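Local atomic coordinates of cephalosporin hydroxylase CMCI (Streptomyces clavuligerus, PDB entry 2BM8), a protein that takes part in cephamycin biosynthesis, where it probably acts in the hydroxylation or methylation of the cephalosporin nucleus. Residues B[21-26]-B[121-126]. The protein carries 3 engineered substitutions. Residues are numbered along the deposited sequence; the frame is centred on the assembly and turned at random.
Sequences DPAYHP and RCQIPA
Carbonyl oxygen O of R121 takes a hydrogen bond from amide nitrogen NE2 of Q123 (3.1 Å, N-H...O 155°) while ring carbon CB of P22 lies 3.7 Å from the same R121 O. Here a loop of the N-terminal region, 21-26, meets the Rossmann-like domain at 121-126, in the loop between parallel strands 111-116 and 132-136. No hydrogen bond crosses, so the join is made by van der Waals contact. Q123 NE2 approaches R121 O from above the carbonyl plane, yet R121 O stays near the plane of the Q123 amide. That bond helps to hold the rotation of the amide. The Q123 chain folds at chi2 (-67°), which brings the amide back to R121 and lays it against P22 and A23. P22 CG touches Q123 NE2 at 3.7 Å, and P22 O sits 3.7 Å from Q123 CG. R121 adds its CB, 4.2 Å from P22 CB, before its guanidinium turns away. Y91 packs beside both P22 and R121, L61 against Q123, and the backbone of Q123 bonds to N92. On the other side of the join D21 forms an Asx turn, OD1 accepting from A23 N at 3.1 Å and met from above the carboxylate plane; the turn spans P22, whose ring projects toward 121-126. Next to the Asx turn, A23 CB rests 3.9 Å from Q123 OE1.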
ATOM      1  N   ASP B  21      -3.266   7.238  31.864  1.00 17.43           N
ATOM      2  CA  ASP B  21      -2.530   8.063  32.817  1.00 17.05           C
ATOM      3  C   ASP B  21      -2.192   9.426  32.210  1.00 16.45           C
ATOM      4  O   ASP B  21      -1.439   9.494  31.244  1.00 15.95           O
ATOM      5  CB  ASP B  21      -1.237   7.320  33.208  1.00 17.16           C
ATOM      6  CG  ASP B  21      -0.557   7.898  34.448  1.00 18.00           C
ATOM      7  OD1 ASP B  21      -0.955   8.983  34.936  1.00 17.56           O
ATOM      8  OD2 ASP B  21       0.407   7.312  34.999  1.00 20.09           O
ATOM      9  N   PRO B  22      -2.724  10.507  32.775  1.00 15.99           N
ATOM     10  CA  PRO B  22      -2.409  11.854  32.276  1.00 15.83           C
ATOM     11  C   PRO B  22      -0.951  12.275  32.510  1.00 15.78           C
ATOM     12  O   PRO B  22      -0.431  13.138  31.805  1.00 15.51           O
ATOM     13  CB  PRO B  22      -3.351  12.747  33.079  1.00 16.25           C
ATOM     14  CG  PRO B  22      -3.629  11.971  34.337  1.00 15.66           C
ATOM     15  CD  PRO B  22      -3.646  10.545  33.924  1.00 15.65           C
ATOM     16  N   ALA B  23      -0.296  11.679  33.495  1.00 15.89           N
ATOM     17  CA  ALA B  23       1.125  11.938  33.706  1.00 16.17           C
ATOM     18  C   ALA B  23       1.950  11.289  32.589  1.00 16.11           C
ATOM     19  O   ALA B  23       1.569  10.255  32.040  1.00 15.52           O
ATOM     20  CB  ALA B  23       1.583  11.444  35.085  1.00 15.44           C
ATOM     21  N   TYR B  24       3.079  11.918  32.278  1.00 16.68           N
ATOM     22  CA  TYR B  24       3.982  11.451  31.249  1.00 17.51           C
ATOM     23  C   TYR B  24       5.009  10.485  31.795  1.00 18.72           C
ATOM     24  O   TYR B  24       5.683  10.764  32.787  1.00 18.53           O
ATOM     25  CB  TYR B  24       4.737  12.617  30.605  1.00 17.47           C
ATOM     26  CG  TYR B  24       5.744  12.139  29.590  1.00 16.74           C
ATOM     27  CD1 TYR B  24       5.329  11.582  28.377  1.00 16.05           C
ATOM     28  CD2 TYR B  24       7.106  12.181  29.863  1.00 16.36           C
ATOM     29  CE1 TYR B  24       6.257  11.104  27.452  1.00 16.20           C
ATOM     30  CE2 TYR B  24       8.038  11.729  28.941  1.00 16.74           C
ATOM     31  CZ  TYR B  24       7.608  11.193  27.741  1.00 16.26           C
ATOM     32  OH  TYR B  24       8.539  10.752  26.849  1.00 16.09           O
ATOM     33  N   HIS B  25       5.138   9.347  31.132  1.00 20.19           N
ATOM     34  CA  HIS B  25       6.242   8.448  31.418  1.00 21.56           C
ATOM     35  C   HIS B  25       6.914   8.096  30.099  1.00 22.09           C
ATOM     36  O   HIS B  25       6.229   7.776  29.142  1.00 22.59           O
ATOM     37  CB  HIS B  25       5.735   7.203  32.140  1.00 21.93           C
ATOM     38  CG  HIS B  25       5.177   7.484  33.500  1.00 23.28           C
ATOM     39  ND1 HIS B  25       3.829   7.403  33.785  1.00 25.12           N
ATOM     40  CD2 HIS B  25       5.782   7.859  34.651  1.00 24.21           C
ATOM     41  CE1 HIS B  25       3.632   7.704  35.056  1.00 24.77           C
ATOM     42  NE2 HIS B  25       4.800   7.991  35.602  1.00 24.55           N
ATOM     43  N   PRO B  26       8.236   8.213  30.026  1.00 22.94           N
ATOM     44  CA  PRO B  26       8.970   7.813  28.824  1.00 23.48           C
ATOM     45  C   PRO B  26       8.656   6.389  28.379  1.00 24.23           C
ATOM     46  O   PRO B  26       8.322   5.544  29.218  1.00 24.39           O
ATOM     47  CB  PRO B  26      10.440   7.905  29.258  1.00 23.50           C
ATOM     48  CG  PRO B  26      10.457   8.892  30.381  1.00 23.24           C
ATOM     49  CD  PRO B  26       9.134   8.767  31.061  1.00 23.10           C
ATOM     50  N   ARG B 121      -7.468  16.248  36.090  1.00 20.22           N
ATOM     51  CA  ARG B 121      -6.340  15.569  35.442  1.00 20.36           C
ATOM     52  C   ARG B 121      -5.209  16.523  35.025  1.00 20.09           C
ATOM     53  O   ARG B 121      -4.190  16.061  34.516  1.00 20.17           O
ATOM     54  CB  ARG B 121      -6.806  14.765  34.218  1.00 20.26           C
ATOM     55  CG  ARG B 121      -7.988  13.808  34.469  1.00 21.91           C
ATOM     56  CD  ARG B 121      -9.338  14.321  33.946  1.00 24.64           C
ATOM     57  NE  ARG B 121      -9.849  13.555  32.802  1.00 27.16           N
ATOM     58  CZ  ARG B 121     -10.497  14.068  31.744  1.00 28.59           C
ATOM     59  NH1 ARG B 121     -10.746  15.377  31.631  1.00 29.47           N
ATOM     60  NH2 ARG B 121     -10.902  13.252  30.777  1.00 28.93           N
ATOM     61  N   CYS B 122      -5.368  17.829  35.252  1.00 19.86           N
ATOM     62  CA  CYS B 122      -4.369  18.818  34.821  1.00 20.10           C
ATOM     63  C   CYS B 122      -3.033  18.636  35.513  1.00 19.12           C
ATOM     64  O   CYS B 122      -2.968  18.677  36.727  1.00 19.32           O
ATOM     65  CB  CYS B 122      -4.844  20.265  35.036  1.00 20.34           C
ATOM     66  SG  CYS B 122      -3.776  21.495  34.204  1.00 22.51           S
ATOM     67  N   GLN B 123      -1.975  18.450  34.722  1.00 18.55           N
ATOM     68  CA  GLN B 123      -0.629  18.178  35.231  1.00 18.06           C
ATOM     69  C   GLN B 123       0.282  19.394  35.244  1.00 17.72           C
ATOM     70  O   GLN B 123       1.473  19.255  35.491  1.00 18.09           O
ATOM     71  CB  GLN B 123       0.044  17.105  34.369  1.00 17.85           C
ATOM     72  CG  GLN B 123      -0.710  15.794  34.328  1.00 17.77           C
ATOM     73  CD  GLN B 123      -0.708  15.109  35.673  1.00 16.68           C
ATOM     74  OE1 GLN B 123       0.347  14.957  36.283  1.00 16.45           O
ATOM     75  NE2 GLN B 123      -1.873  14.722  36.145  1.00 15.54           N
ATOM     76  N   ILE B 124      -0.249  20.578  34.972  1.00 17.45           N
ATOM     77  CA  ILE B 124       0.590  21.762  34.946  1.00 17.42           C
ATOM     78  C   ILE B 124       0.817  22.162  36.390  1.00 17.40           C
ATOM     79  O   ILE B 124      -0.143  22.370  37.121  1.00 17.94           O
ATOM     80  CB  ILE B 124      -0.062  22.927  34.162  1.00 17.45           C
ATOM     81  CG1 ILE B 124      -0.432  22.503  32.733  1.00 17.33           C
ATOM     82  CG2 ILE B 124       0.891  24.111  34.129  1.00 17.22           C
ATOM     83  CD1 ILE B 124      -1.307  23.495  32.001  1.00 17.59           C
ATOM     84  N   PRO B 125       2.068  22.242  36.823  1.00 17.41           N
ATOM     85  CA  PRO B 125       2.349  22.700  38.186  1.00 17.38           C
ATOM     86  C   PRO B 125       1.944  24.160  38.357  1.00 17.64           C
ATOM     87  O   PRO B 125       1.955  24.924  37.393  1.00 18.05           O
ATOM     88  CB  PRO B 125       3.863  22.533  38.319  1.00 17.32           C
ATOM     89  CG  PRO B 125       4.388  22.422  36.931  1.00 17.53           C
ATOM     90  CD  PRO B 125       3.296  21.921  36.067  1.00 17.21           C
ATOM     91  N   ALA B 126       1.587  24.545  39.570  1.00 17.78           N
ATOM     92  CA  ALA B 126       1.100  25.895  39.817  1.00 17.94           C
ATOM     93  C   ALA B 126       2.145  26.965  39.490  1.00 18.05           C
ATOM     94  O   ALA B 126       1.791  28.093  39.141  1.00 17.83           O
ATOM     95  CB  ALA B 126       0.644  26.025  41.255  1.00 18.06           C
TER